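Local coordinates for alginate lyase, family PL7 (Zobellia galactanivorans, PDB 4BE3), which probably cleaves alginate from the ends of its chains by beta-elimination, as an exolytic lyase of polysaccharide lyase family 7, at residues 75-80 / 215-220; 107-112 / 117-122; 140-145 / 150-155; 188-193 / 199-204. All coordinates share one frame; numbering follows the deposited sequence. Where two conformers were deposited one is given.

Contact 1. Residues 75-80 / 215-220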
loop_
_atom_site.group_PDB
_atom_site.type_symbol
_atom_site.label_atom_id
_atom_site.label_comp_id
_atom_site.label_asym_id
_atom_site.label_seq_id
_atom_site.Cartn_x
_atom_site.Cartn_y
_atom_site.Cartn_z
ATOM N N ILE A 75 -3.290 -0.406 -5.460
ATOM C CA ILE A 75 -3.962 0.079 -6.675
ATOM C C ILE A 75 -3.137 1.257 -7.193
ATOM O O ILE A 75 -2.322 1.900 -6.518
ATOM C CB ILE A 75 -5.434 0.474 -6.386
ATOM C CG1 ILE A 75 -5.524 1.653 -5.316
ATOM C CG2 ILE A 75 -6.200 -0.721 -5.874
ATOM C CD1 ILE A 75 -7.005 2.196 -5.272
ATOM N N PRO A 76 -3.257 1.528 -8.530
ATOM C CA PRO A 76 -2.394 2.582 -9.096
ATOM C C PRO A 76 -2.553 3.912 -8.403
ATOM O O PRO A 76 -1.573 4.638 -8.260
ATOM C CB PRO A 76 -2.853 2.657 -10.580
ATOM C CG PRO A 76 -3.215 1.089 -10.837
ATOM C CD PRO A 76 -4.107 0.823 -9.549
ATOM N N GLU A 77 -3.790 4.250 -7.951
ATOM C CA GLU A 77 -3.950 5.502 -7.280
ATOM C C GLU A 77 -3.107 5.634 -6.061
ATOM O O GLU A 77 -2.784 6.796 -5.681
ATOM C CB GLU A 77 -5.435 5.599 -6.814
ATOM C CG GLU A 77 -6.407 5.796 -8.015
ATOM C CD GLU A 77 -6.956 4.497 -8.599
ATOM O OE1 GLU A 77 -6.330 3.401 -8.581
ATOM O OE2 GLU A 77 -8.099 4.566 -9.163
ATOM N N THR A 78 -2.853 4.531 -5.332
ATOM C CA THR A 78 -2.046 4.738 -4.125
ATOM C C THR A 78 -0.581 4.522 -4.442
ATOM O O THR A 78 0.249 4.948 -3.698
ATOM C CB THR A 78 -2.438 3.776 -2.942
ATOM O OG1 THR A 78 -2.310 2.437 -3.414
ATOM C CG2 THR A 78 -3.947 4.034 -2.706
ATOM N N GLY A 79 -0.277 3.770 -5.478
ATOM C CA GLY A 79 1.158 3.897 -6.005
ATOM C C GLY A 79 2.143 2.982 -5.428
ATOM O O GLY A 79 1.830 2.116 -4.555
ATOM N N GLY A 80 3.377 3.068 -5.999
ATOM C CA GLY A 80 4.415 2.193 -5.529
ATOM C C GLY A 80 5.630 2.446 -6.450
ATOM O O GLY A 80 5.438 2.951 -7.575
ATOM N N ASN A 215 -0.327 7.130 -18.114
ATOM C CA ASN A 215 -1.393 7.230 -17.123
ATOM C C ASN A 215 -2.086 5.885 -17.023
ATOM O O ASN A 215 -2.554 5.350 -18.020
ATOM C CB ASN A 215 -2.346 8.259 -17.670
ATOM C CG ASN A 215 -3.397 8.623 -16.652
ATOM O OD1 ASN A 215 -3.849 7.806 -15.877
ATOM N ND2 ASN A 215 -3.817 9.879 -16.696
ATOM N N LEU A 216 -2.135 5.287 -15.830
ATOM C CA LEU A 216 -2.826 3.989 -15.699
ATOM C C LEU A 216 -4.322 4.083 -15.294
ATOM O O LEU A 216 -4.986 3.036 -15.201
ATOM C CB LEU A 216 -2.143 3.205 -14.608
ATOM C CG LEU A 216 -0.603 2.973 -14.780
ATOM C CD1 LEU A 216 -0.084 2.060 -13.632
ATOM C CD2 LEU A 216 -0.468 2.189 -16.201
ATOM N N LEU A 217 -4.810 5.356 -15.217
ATOM C CA LEU A 217 -6.199 5.602 -14.828
ATOM C C LEU A 217 -7.093 6.001 -15.975
ATOM O O LEU A 217 -8.308 6.051 -15.771
ATOM C CB LEU A 217 -6.264 6.770 -13.798
ATOM C CG LEU A 217 -5.364 6.653 -12.534
ATOM C CD1 LEU A 217 -5.634 7.846 -11.553
ATOM C CD2 LEU A 217 -5.590 5.337 -11.798
ATOM N N LYS A 218 -6.503 6.375 -17.129
ATOM C CA LYS A 218 -7.354 6.892 -18.255
ATOM C C LYS A 218 -6.729 6.222 -19.505
ATOM O O LYS A 218 -5.561 6.442 -19.849
ATOM C CB LYS A 218 -7.285 8.419 -18.393
ATOM C CG LYS A 218 -8.109 9.119 -17.319
ATOM C CD LYS A 218 -7.623 10.549 -17.127
ATOM C CE LYS A 218 -8.794 11.327 -16.536
ATOM N NZ LYS A 218 -8.786 12.765 -16.909
ATOM N N SER A 219 -7.528 5.431 -20.172
ATOM C CA SER A 219 -6.984 4.687 -21.321
ATOM C C SER A 219 -6.818 5.608 -22.564
ATOM O O SER A 219 -7.676 6.437 -22.825
ATOM C CB SER A 219 -8.025 3.634 -21.677
ATOM O OG SER A 219 -7.600 2.978 -22.859
ATOM N N ASN A 220 -5.800 5.352 -23.375
ATOM C CA ASN A 220 -5.606 5.931 -24.685
ATOM C C ASN A 220 -6.221 5.053 -25.763
ATOM O O ASN A 220 -6.084 5.382 -26.984
ATOM C CB ASN A 220 -4.058 5.933 -25.038
ATOM C CG ASN A 220 -3.219 6.984 -24.255
ATOM O OD1 ASN A 220 -3.737 8.075 -23.905
ATOM N ND2 ASN A 220 -1.884 6.655 -23.963
#

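Contact 2. Residues 107-112 / 117-122. With SRT (S,R meso-tartaric acid), chain C.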
loop_
_atom_site.group_PDB
_atom_site.type_symbol
_atom_site.label_atom_id
_atom_site.label_comp_id
_atom_site.label_asym_id
_atom_site.label_seq_id
_atom_site.Cartn_x
_atom_site.Cartn_y
_atom_site.Cartn_z
ATOM N N VAL A 107 12.204 -8.789 -16.902
ATOM C CA VAL A 107 13.085 -8.507 -15.778
ATOM C C VAL A 107 12.394 -7.593 -14.719
ATOM O O VAL A 107 12.990 -7.382 -13.650
ATOM C CB VAL A 107 14.398 -7.852 -16.187
ATOM C CG1 VAL A 107 15.123 -8.858 -17.080
ATOM C CG2 VAL A 107 14.178 -6.520 -16.946
ATOM N N GLY A 108 11.199 -7.141 -15.012
ATOM C CA GLY A 108 10.334 -6.411 -13.997
ATOM C C GLY A 108 8.950 -6.213 -14.515
ATOM O O GLY A 108 8.757 -6.160 -15.779
ATOM N N GLN A 109 7.913 -6.217 -13.651
ATOM C CA GLN A 109 6.601 -6.031 -14.157
ATOM C C GLN A 109 5.736 -5.417 -13.049
ATOM O O GLN A 109 6.152 -5.456 -11.863
ATOM C CB GLN A 109 5.879 -7.354 -14.437
ATOM C CG GLN A 109 6.586 -8.575 -14.516
ATOM C CD GLN A 109 5.664 -9.800 -14.708
ATOM O OE1 GLN A 109 6.122 -10.913 -14.590
ATOM N NE2 GLN A 109 4.399 -9.577 -14.949
ATOM N N ILE A 110 4.593 -4.872 -13.489
ATOM C CA ILE A 110 3.445 -4.690 -12.550
ATOM C C ILE A 110 2.460 -5.762 -13.064
ATOM O O ILE A 110 2.159 -5.786 -14.288
ATOM C CB ILE A 110 2.816 -3.303 -12.680
ATOM C CG1 ILE A 110 3.911 -2.306 -12.162
ATOM C CG2 ILE A 110 1.458 -3.317 -11.861
ATOM C CD1 ILE A 110 3.471 -0.885 -12.415
ATOM N N HIS A 111 1.943 -6.620 -12.140
ATOM C CA HIS A 111 0.957 -7.603 -12.551
ATOM C C HIS A 111 -0.319 -7.382 -11.786
ATOM O O HIS A 111 -0.271 -7.136 -10.554
ATOM C CB HIS A 111 1.598 -8.936 -12.191
ATOM C CG HIS A 111 0.726 -10.112 -12.460
ATOM N ND1 HIS A 111 0.542 -10.575 -13.697
ATOM C CD2 HIS A 111 -0.073 -10.864 -11.623
ATOM C CE1 HIS A 111 -0.377 -11.626 -13.671
ATOM N NE2 HIS A 111 -0.726 -11.813 -12.399
ATOM N N SER A 112 -1.464 -7.483 -12.469
ATOM C CA SER A 112 -2.736 -7.207 -11.759
ATOM C C SER A 112 -3.076 -8.548 -11.011
ATOM O O SER A 112 -2.931 -9.709 -11.510
ATOM C CB SER A 112 -3.770 -6.684 -12.837
ATOM O OG SER A 112 -5.047 -6.979 -12.126
ATOM N N GLU A 117 -6.177 -10.036 -14.761
ATOM C CA GLU A 117 -4.822 -10.420 -14.342
ATOM C C GLU A 117 -3.810 -10.060 -15.484
ATOM O O GLU A 117 -2.847 -10.797 -15.687
ATOM C CB GLU A 117 -4.649 -11.876 -13.875
ATOM C CG GLU A 117 -5.659 -12.101 -12.721
ATOM C CD GLU A 117 -5.699 -13.514 -12.166
ATOM O OE1 GLU A 117 -4.691 -14.125 -11.909
ATOM O OE2 GLU A 117 -6.826 -14.014 -11.990
ATOM N N ASN A 118 -4.011 -8.903 -16.140
ATOM C CA ASN A 118 -3.005 -8.516 -17.194
ATOM C C ASN A 118 -1.862 -7.696 -16.557
ATOM O O ASN A 118 -1.950 -7.380 -15.338
ATOM C CB ASN A 118 -3.733 -7.658 -18.189
ATOM C CG ASN A 118 -4.716 -8.480 -19.082
ATOM O OD1 ASN A 118 -4.728 -9.731 -19.006
ATOM N ND2 ASN A 118 -5.473 -7.807 -19.962
ATOM N N GLU A 119 -0.880 -7.226 -17.340
ATOM C CA GLU A 119 0.213 -6.391 -16.771
ATOM C C GLU A 119 0.241 -5.039 -17.329
ATOM O O GLU A 119 0.540 -4.810 -18.515
ATOM C CB GLU A 119 1.552 -7.073 -17.199
ATOM C CG GLU A 119 1.823 -8.399 -16.431
ATOM C CD GLU A 119 1.458 -9.683 -17.144
ATOM O OE1 GLU A 119 1.369 -9.775 -18.436
ATOM O OE2 GLU A 119 1.092 -10.596 -16.405
ATOM N N PRO A 120 0.052 -4.018 -16.491
ATOM C CA PRO A 120 0.291 -2.684 -16.902
ATOM C C PRO A 120 1.763 -2.494 -17.460
ATOM O O PRO A 120 1.975 -1.552 -18.283
ATOM C CB PRO A 120 0.133 -1.863 -15.542
ATOM C CG PRO A 120 -0.926 -2.712 -14.886
ATOM C CD PRO A 120 -0.519 -4.159 -15.137
ATOM N N ILE A 121 2.712 -3.289 -16.957
ATOM C CA ILE A 121 4.077 -3.173 -17.610
ATOM C C ILE A 121 4.822 -4.427 -17.457
ATOM O O ILE A 121 4.786 -5.128 -16.422
ATOM C CB ILE A 121 4.931 -2.008 -17.023
ATOM C CG1 ILE A 121 6.311 -2.029 -17.687
ATOM C CG2 ILE A 121 5.121 -2.103 -15.471
ATOM C CD1 ILE A 121 7.168 -0.779 -17.414
ATOM N N LYS A 122 5.576 -4.789 -18.573
ATOM C CA LYS A 122 6.521 -5.882 -18.462
ATOM C C LYS A 122 7.800 -5.266 -19.163
ATOM O O LYS A 122 7.663 -4.667 -20.277
ATOM C CB LYS A 122 6.130 -7.111 -19.307
ATOM C CG LYS A 122 4.999 -7.857 -18.558
ATOM C CD LYS A 122 4.732 -9.247 -19.275
ATOM C CE LYS A 122 4.137 -9.031 -20.693
ATOM N NZ LYS A 122 2.840 -8.276 -20.868
HETATM O O1 SRT C . 1.030 -14.709 -12.876
HETATM O O11 SRT C . 2.637 -13.183 -12.240
HETATM C C1 SRT C . 1.868 -14.156 -12.110
HETATM C C2 SRT C . 2.232 -14.717 -10.779
HETATM O O2 SRT C . 2.312 -13.818 -9.651
HETATM C C3 SRT C . 2.317 -16.216 -10.652
HETATM O O3 SRT C . 3.610 -16.185 -11.088
HETATM C C4 SRT C . 2.085 -16.838 -9.349
HETATM O O4 SRT C . 3.006 -17.284 -8.673
HETATM O O41 SRT C . 0.967 -16.785 -8.838
#

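Contact 3. Residues 140-145 / 150-155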
loop_
_atom_site.group_PDB
_atom_site.type_symbol
_atom_site.label_atom_id
_atom_site.label_comp_id
_atom_site.label_asym_id
_atom_site.label_seq_id
_atom_site.Cartn_x
_atom_site.Cartn_y
_atom_site.Cartn_z
ATOM N N TYR A 140 2.989 -2.401 -22.565
ATOM C CA TYR A 140 1.785 -2.065 -21.750
ATOM C C TYR A 140 0.738 -3.028 -22.263
ATOM O O TYR A 140 0.500 -3.044 -23.512
ATOM C CB TYR A 140 1.392 -0.616 -22.114
ATOM C CG TYR A 140 0.046 -0.286 -21.462
ATOM C CD1 TYR A 140 0.026 0.061 -20.084
ATOM C CD2 TYR A 140 -1.150 -0.325 -22.229
ATOM C CE1 TYR A 140 -1.179 0.398 -19.473
ATOM C CE2 TYR A 140 -2.393 -0.011 -21.624
ATOM C CZ TYR A 140 -2.340 0.323 -20.214
ATOM O OH TYR A 140 -3.603 0.624 -19.606
ATOM N N GLU A 141 0.032 -3.796 -21.395
ATOM C CA GLU A 141 -1.035 -4.631 -21.924
ATOM C C GLU A 141 -2.367 -3.974 -21.604
ATOM O O GLU A 141 -2.571 -3.453 -20.448
ATOM C CB GLU A 141 -0.904 -5.952 -21.204
ATOM C CG GLU A 141 -2.085 -6.881 -21.610
ATOM C CD GLU A 141 -1.808 -8.272 -21.046
ATOM O OE1 GLU A 141 -1.313 -8.480 -19.875
ATOM O OE2 GLU A 141 -2.118 -9.240 -21.811
ATOM N N ILE A 142 -3.314 -3.903 -22.564
ATOM C CA ILE A 142 -4.568 -3.220 -22.244
ATOM C C ILE A 142 -5.368 -3.985 -21.215
ATOM O O ILE A 142 -5.344 -5.192 -21.130
ATOM C CB ILE A 142 -5.429 -2.951 -23.535
ATOM C CG1 ILE A 142 -5.583 -4.257 -24.323
ATOM C CG2 ILE A 142 -4.779 -1.858 -24.414
ATOM C CD1 ILE A 142 -6.827 -4.182 -25.317
ATOM N N ASN A 143 -6.079 -3.213 -20.348
ATOM C CA ASN A 143 -7.041 -3.889 -19.500
ATOM C C ASN A 143 -8.382 -4.026 -20.263
ATOM O O ASN A 143 -9.222 -3.120 -20.225
ATOM C CB ASN A 143 -7.238 -3.016 -18.232
ATOM C CG ASN A 143 -7.922 -3.830 -17.100
ATOM O OD1 ASN A 143 -8.274 -3.298 -16.009
ATOM N ND2 ASN A 143 -8.017 -5.099 -17.305
ATOM N N THR A 144 -8.453 -5.099 -21.057
ATOM C CA THR A 144 -9.434 -5.216 -22.143
ATOM C C THR A 144 -10.858 -4.986 -21.627
ATOM O O THR A 144 -11.202 -5.490 -20.563
ATOM C CB THR A 144 -9.380 -6.663 -22.655
ATOM O OG1 THR A 144 -8.000 -7.035 -22.788
ATOM C CG2 THR A 144 -10.063 -6.794 -24.101
ATOM N N LYS A 145 -11.626 -4.199 -22.354
ATOM C CA LYS A 145 -13.087 -4.023 -22.036
ATOM C C LYS A 145 -13.699 -5.280 -22.525
ATOM O O LYS A 145 -13.601 -5.595 -23.668
ATOM C CB LYS A 145 -13.595 -2.774 -22.754
ATOM C CG LYS A 145 -15.060 -2.391 -22.417
ATOM C CD LYS A 145 -15.438 -1.350 -23.467
ATOM C CE LYS A 145 -16.950 -1.253 -23.643
ATOM N NZ LYS A 145 -17.479 -0.629 -22.395
ATOM N N LYS A 150 -9.147 -10.896 -26.623
ATOM C CA LYS A 150 -8.767 -9.973 -27.687
ATOM C C LYS A 150 -7.659 -8.986 -27.195
ATOM O O LYS A 150 -7.417 -7.945 -27.850
ATOM C CB LYS A 150 -9.956 -9.123 -28.090
ATOM C CG LYS A 150 -11.084 -9.892 -28.840
ATOM C CD LYS A 150 -12.407 -9.201 -28.417
ATOM C CE LYS A 150 -13.691 -9.654 -29.176
ATOM N NZ LYS A 150 -13.736 -8.994 -30.516
ATOM N N ARG A 151 -7.082 -9.259 -26.027
ATOM C CA ARG A 151 -6.040 -8.323 -25.484
ATOM C C ARG A 151 -4.819 -8.214 -26.361
ATOM O O ARG A 151 -4.575 -9.053 -27.229
ATOM C CB ARG A 151 -5.586 -8.832 -24.118
ATOM C CG ARG A 151 -4.853 -10.206 -24.231
ATOM C CD ARG A 151 -4.574 -10.798 -22.813
ATOM N NE ARG A 151 -3.935 -12.132 -22.927
ATOM C CZ ARG A 151 -4.548 -13.211 -23.421
ATOM N NH1 ARG A 151 -5.787 -13.160 -23.908
ATOM N NH2 ARG A 151 -3.919 -14.360 -23.541
ATOM N N TRP A 152 -3.947 -7.205 -26.083
ATOM C CA TRP A 152 -2.645 -7.152 -26.773
ATOM C C TRP A 152 -1.763 -6.264 -25.897
ATOM O O TRP A 152 -2.287 -5.535 -25.038
ATOM C CB TRP A 152 -2.859 -6.476 -28.182
ATOM C CG TRP A 152 -3.875 -5.338 -28.296
ATOM C CD1 TRP A 152 -5.172 -5.420 -28.709
ATOM C CD2 TRP A 152 -3.658 -3.913 -27.964
ATOM N NE1 TRP A 152 -5.736 -4.153 -28.686
ATOM C CE2 TRP A 152 -4.839 -3.239 -28.253
ATOM C CE3 TRP A 152 -2.515 -3.184 -27.484
ATOM C CZ2 TRP A 152 -4.977 -1.855 -28.121
ATOM C CZ3 TRP A 152 -2.633 -1.785 -27.350
ATOM C CH2 TRP A 152 -3.853 -1.142 -27.641
ATOM N N ASP A 153 -0.490 -6.308 -26.240
ATOM C CA ASP A 153 0.575 -5.511 -25.614
ATOM C C ASP A 153 1.001 -4.477 -26.649
ATOM O O ASP A 153 1.104 -4.789 -27.852
ATOM C CB ASP A 153 1.798 -6.362 -25.371
ATOM C CG ASP A 153 1.746 -7.219 -24.117
ATOM O OD1 ASP A 153 0.655 -7.649 -23.647
ATOM O OD2 ASP A 153 2.848 -7.529 -23.609
ATOM N N TYR A 154 1.323 -3.283 -26.207
ATOM C CA TYR A 154 1.899 -2.259 -27.050
ATOM C C TYR A 154 3.312 -2.049 -26.567
ATOM O O TYR A 154 3.554 -1.832 -25.380
ATOM C CB TYR A 154 1.118 -1.027 -26.822
ATOM C CG TYR A 154 1.701 0.117 -27.631
ATOM C CD1 TYR A 154 1.951 -0.017 -29.024
ATOM C CD2 TYR A 154 2.187 1.271 -26.980
ATOM C CE1 TYR A 154 2.587 1.046 -29.762
ATOM C CE2 TYR A 154 2.707 2.351 -27.697
ATOM C CZ TYR A 154 2.905 2.241 -29.070
ATOM O OH TYR A 154 3.476 3.289 -29.681
ATOM N N SER A 155 4.312 -2.250 -27.453
ATOM C CA SER A 155 5.688 -2.333 -27.050
ATOM C C SER A 155 6.468 -1.058 -27.376
ATOM O O SER A 155 6.371 -0.517 -28.514
ATOM C CB SER A 155 6.364 -3.555 -27.843
ATOM O OG SER A 155 7.656 -3.718 -27.331
HETATM O O HOH W 1 -1.439 -9.041 -24.402
#

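Contact 4. Residues 188-193 / 199-204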
loop_
_atom_site.group_PDB
_atom_site.type_symbol
_atom_site.label_atom_id
_atom_site.label_comp_id
_atom_site.label_asym_id
_atom_site.label_seq_id
_atom_site.Cartn_x
_atom_site.Cartn_y
_atom_site.Cartn_z
ATOM N N SER A 188 19.803 -0.065 -15.207
ATOM C CA SER A 188 18.844 0.151 -14.112
ATOM C C SER A 188 17.488 0.478 -14.700
ATOM O O SER A 188 17.427 1.137 -15.726
ATOM C CB SER A 188 19.367 1.382 -13.316
ATOM O OG SER A 188 20.621 0.893 -12.723
ATOM N N TYR A 189 16.395 0.181 -13.972
ATOM C CA TYR A 189 15.110 0.678 -14.284
ATOM C C TYR A 189 14.486 1.156 -12.950
ATOM O O TYR A 189 14.858 0.688 -11.824
ATOM C CB TYR A 189 14.223 -0.359 -15.006
ATOM C CG TYR A 189 13.909 -1.583 -14.250
ATOM C CD1 TYR A 189 12.874 -1.533 -13.222
ATOM C CD2 TYR A 189 14.395 -2.815 -14.637
ATOM C CE1 TYR A 189 12.462 -2.709 -12.521
ATOM C CE2 TYR A 189 14.003 -4.041 -13.934
ATOM C CZ TYR A 189 13.030 -3.931 -12.864
ATOM O OH TYR A 189 12.659 -5.138 -12.287
ATOM N N GLU A 190 13.589 2.072 -13.121
ATOM C CA GLU A 190 12.670 2.434 -12.023
ATOM C C GLU A 190 11.297 2.497 -12.549
ATOM O O GLU A 190 11.053 3.163 -13.608
ATOM C CB GLU A 190 13.083 3.852 -11.527
ATOM C CG GLU A 190 12.144 4.359 -10.362
ATOM C CD GLU A 190 12.579 5.738 -9.878
ATOM O OE1 GLU A 190 13.564 5.881 -9.170
ATOM O OE2 GLU A 190 11.986 6.745 -10.383
ATOM N N ILE A 191 10.348 1.849 -11.844
ATOM C CA ILE A 191 8.952 1.980 -12.201
ATOM C C ILE A 191 8.332 2.760 -10.966
ATOM O O ILE A 191 8.295 2.183 -9.882
ATOM C CB ILE A 191 8.251 0.660 -12.238
ATOM C CG1 ILE A 191 9.027 -0.267 -13.292
ATOM C CG2 ILE A 191 6.690 0.853 -12.614
ATOM C CD1 ILE A 191 8.483 -1.737 -13.232
ATOM N N ASN A 192 7.949 4.003 -11.227
ATOM C CA ASN A 192 7.394 4.881 -10.128
ATOM C C ASN A 192 5.966 5.201 -10.415
ATOM O O ASN A 192 5.649 5.997 -11.354
ATOM C CB ASN A 192 8.301 6.135 -10.145
ATOM C CG ASN A 192 7.740 7.211 -9.189
ATOM O OD1 ASN A 192 7.026 6.823 -8.250
ATOM N ND2 ASN A 192 7.961 8.495 -9.459
ATOM N N VAL A 193 5.027 4.573 -9.703
ATOM C CA VAL A 193 3.602 4.851 -9.978
ATOM C C VAL A 193 3.163 5.808 -8.868
ATOM O O VAL A 193 3.254 5.435 -7.701
ATOM C CB VAL A 193 2.720 3.579 -9.926
ATOM C CG1 VAL A 193 1.253 3.955 -10.154
ATOM C CG2 VAL A 193 3.238 2.603 -11.119
ATOM N N TYR A 199 5.643 6.547 -14.098
ATOM C CA TYR A 199 6.775 7.263 -14.596
ATOM C C TYR A 199 7.936 6.248 -14.625
ATOM O O TYR A 199 8.373 5.658 -13.566
ATOM C CB TYR A 199 7.171 8.373 -13.581
ATOM C CG TYR A 199 6.074 9.375 -13.418
ATOM C CD1 TYR A 199 5.901 10.400 -14.361
ATOM C CD2 TYR A 199 5.198 9.276 -12.345
ATOM C CE1 TYR A 199 4.851 11.377 -14.251
ATOM C CE2 TYR A 199 4.133 10.233 -12.185
ATOM C CZ TYR A 199 3.998 11.264 -13.150
ATOM O OH TYR A 199 2.984 12.133 -13.027
ATOM N N LEU A 200 8.518 5.986 -15.825
ATOM C CA LEU A 200 9.606 5.053 -15.955
ATOM C C LEU A 200 10.904 5.759 -16.204
ATOM O O LEU A 200 10.901 6.815 -16.889
ATOM C CB LEU A 200 9.308 4.107 -17.205
ATOM C CG LEU A 200 7.935 3.484 -17.129
ATOM C CD1 LEU A 200 7.849 2.614 -18.512
ATOM C CD2 LEU A 200 7.876 2.511 -15.934
ATOM N N THR A 201 11.967 5.169 -15.606
ATOM C CA THR A 201 13.309 5.737 -15.935
ATOM C C THR A 201 14.170 4.571 -16.219
ATOM O O THR A 201 14.309 3.645 -15.357
ATOM C CB THR A 201 13.877 6.539 -14.750
ATOM O OG1 THR A 201 12.890 7.537 -14.393
ATOM C CG2 THR A 201 15.251 7.294 -15.097
ATOM N N PHE A 202 14.958 4.650 -17.276
ATOM C CA PHE A 202 15.931 3.604 -17.590
ATOM C C PHE A 202 17.317 4.184 -17.804
ATOM O O PHE A 202 17.404 5.210 -18.477
ATOM C CB PHE A 202 15.534 2.969 -18.984
ATOM C CG PHE A 202 14.261 2.194 -18.909
ATOM C CD1 PHE A 202 14.337 0.827 -18.565
ATOM C CD2 PHE A 202 13.065 2.825 -19.217
ATOM C CE1 PHE A 202 13.179 0.035 -18.579
ATOM C CE2 PHE A 202 11.862 2.065 -19.240
ATOM C CZ PHE A 202 11.943 0.665 -18.883
ATOM N N SER A 203 18.339 3.625 -17.147
ATOM C CA SER A 203 19.668 4.248 -17.292
ATOM C C SER A 203 20.711 3.156 -17.400
ATOM O O SER A 203 20.523 2.017 -16.930
ATOM C CB SER A 203 19.932 5.152 -16.036
ATOM O OG SER A 203 19.977 4.343 -14.874
ATOM N N SER A 204 21.818 3.477 -18.055
ATOM C CA SER A 204 22.899 2.534 -18.190
ATOM C C SER A 204 24.167 3.331 -18.590
ATOM O O SER A 204 24.087 4.257 -19.373
ATOM C CB SER A 204 22.607 1.512 -19.263
ATOM O OG SER A 204 23.677 0.582 -19.371
HETATM O O HOH W 2 10.843 6.762 -12.766
#

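Contact 1. Residues 75-80 / 215-220
Leu-217 lays its CD2 methyl against the side chain of Glu-77. The nearest pair is Leu-217 CD2 to Glu-77 CD, 3.6 Å, so the methyl meets the carboxylate carbon and both of its oxygens. The Glu-77 chain bends at chi2 (92°), which brings its end closer to Leu-217. The same methyl also lies 4.0 Å from Pro-76 CB. Pro-76 and Leu-216 form the buried part: their CB atoms face each other at 4.1 Å, and Tyr-249 packs on the proline. Glu-77 and Leu-217 make the looser side, only partly exposed, and Ile-253 of the second subunit packs on Glu-77. The contact is small. Apolar packing and a methyl on a carboxylate hold it together. Glu-77 OE1 accepts from Gly-251 N. With an alanine here, Gly-251 N would probably lose its acceptor and Leu-217 CD2 part of its cover. Each loop is also tied within itself. Ile-75 O accepts from Thr-78 N and Gly-79 N. Asn-215 OD1 accepts from Leu-217 N at 2.7 Å. Here a turn leading into strand 80-90 meets an Asx turn that follows strand 210-215, at one end of the seven-stranded sheet of a beta-jelly roll.

Contact 2. Residues 107-112 / 117-122
His-111 ND1 donates to Glu-119 OE2 at 2.8 Å. The carboxylate accepts with its anti lone pair, in the plane of the imidazole, and the two planes are only 23° apart. His-111 CG stands anti to the backbone N (chi1 177°), and the Glu-119 chain bends at chi2 to meet the ring. The other carboxylate oxygen, Glu-119 OE1, takes a salt bridge from Lys-122 NZ at 3.2 Å, and Lys-122 has a second anion in Asp-153. Both oxygens of Glu-119 are thus engaged, which probably fixes the turn of the imidazole. Meso-tartaric acid lies over one ring face, its O11 3.5 Å above the centre. A phenylalanine in place of His-111 would probably leave Glu-119 OE2 without its donor and the ring no longer held against turning. In the backbone, Ile-110 N donates to Ile-121 O at 3.0 Å and Ser-112 N to Asn-118 O at 2.9 Å. Ser-112 OG has Glu-252 as a partner, but the buried Ser-112 O finds no hydrogen-bond donor. On the other face, Ile-110 CG1 packs on Ile-121 CG2 at 3.5 Å. This antiparallel hairpin carries His-111 into the tartrate pocket on the concave sheet of the PL7 jelly roll.

Contact 3. Residues 140-145 / 150-155
Tyr-140 and Tyr-154 form an antiparallel hydrogen-bonded pair: Tyr-140 N to Tyr-154 O 2.9 Å, Tyr-154 N to Tyr-140 O 2.8 Å. Two residues on, Ile-142 N donates to Trp-152 O at 3.1 Å and lies nearly in line with that C=O (171°). Apolar packing centres on Ile-142 and Trp-152. Ile-142 CG2 sits over the indole face, 3.6 Å from the centroid of the six-membered ring, as a CH-pi contact. Ile-142 CD1 lies over the indole near NE1, toward the rim. CG1 lies between the backbone N and carbonyl carbon (chi1 51°), a turn that sets both branches against the indole. Trp-152 NE1 is held by Gly-242 O. Charged groups gather on the side of Glu-141. Its OE2 meets the guanidinium edge of Arg-151 in a long salt bridge, 3.6 Å to NE. Arg-151 NH1 donates to Asn-148 O. Asp-153 OD1 is 3.7 Å from the same Glu-141 OE2. A water donates to both oxygens and probably eases the repulsion between them. Glu-141 OE1 accepts from Glu-119 N, and Asp-153 OD2 pairs with Lys-122 NZ. The motif is a beta hairpin of strands 133-141 and 153-157, in the sheet that bears the tartrate pocket.

Contact 4. Residues 188-193 / 199-204
Tyr-189 CB packs against Phe-202 CE1 at 3.7 Å, and Ile-191 CG2 against Leu-200 CD2 at 3.9 Å. Ile-191 and Leu-200 run alongside each other. These four residues make the apolar face. Backbone bonds set the register: Ser-188, Glu-190 and Asn-192 each exchange two with Ser-203, Thr-201 and Tyr-199. On the polar face, Glu-190 OE2 and Thr-201 OG1 are 4.2 Å apart and are joined by one water. That water donates to Glu-190 OE2 at 2.6 Å and to Tyr-199 O, and it accepts from Thr-201 OG1. Glu-190 CG is anti to the backbone N (chi1 179°), and the extended chain runs alongside Thr-201 to the water. Tyr-199 CD2 brings its ring edge to Asn-192 O at 3.5 Å. Further out, Tyr-189 OH bonds to Val-107 O, and Ile-123 packs on Tyr-189, Ile-191 and Phe-202. The chemistry is two-sided: the apolar face packs into the sandwich core, while the polar face holds one water between Glu-190, Thr-201 and Tyr-199 O and ties Asn-192 ND2 to Ser-309 O.

Contacts 2, 3 and 4 come in series along the chain, and all lie within the loop closed by contact 1. Contacts 2 and 3 are 11 Å apart between centres and share one sheet, where strands 121-126 and 133-141 are neighbours. Lys-122 NZ and Asp-153 OD2 join them by a salt bridge. Contact 4 lies in the other sheet, its centre 14 Å from that of contact 2, and the two pack face to face through Ile-110 on Ile-191 and Ile-121 on Leu-200. Contact 1 closes one end, with Leu-216 touching Pro-120, Tyr-140 and Val-193. The two sheets thus form a sandwich, and contact 2 faces the tartrate pocket on its other side.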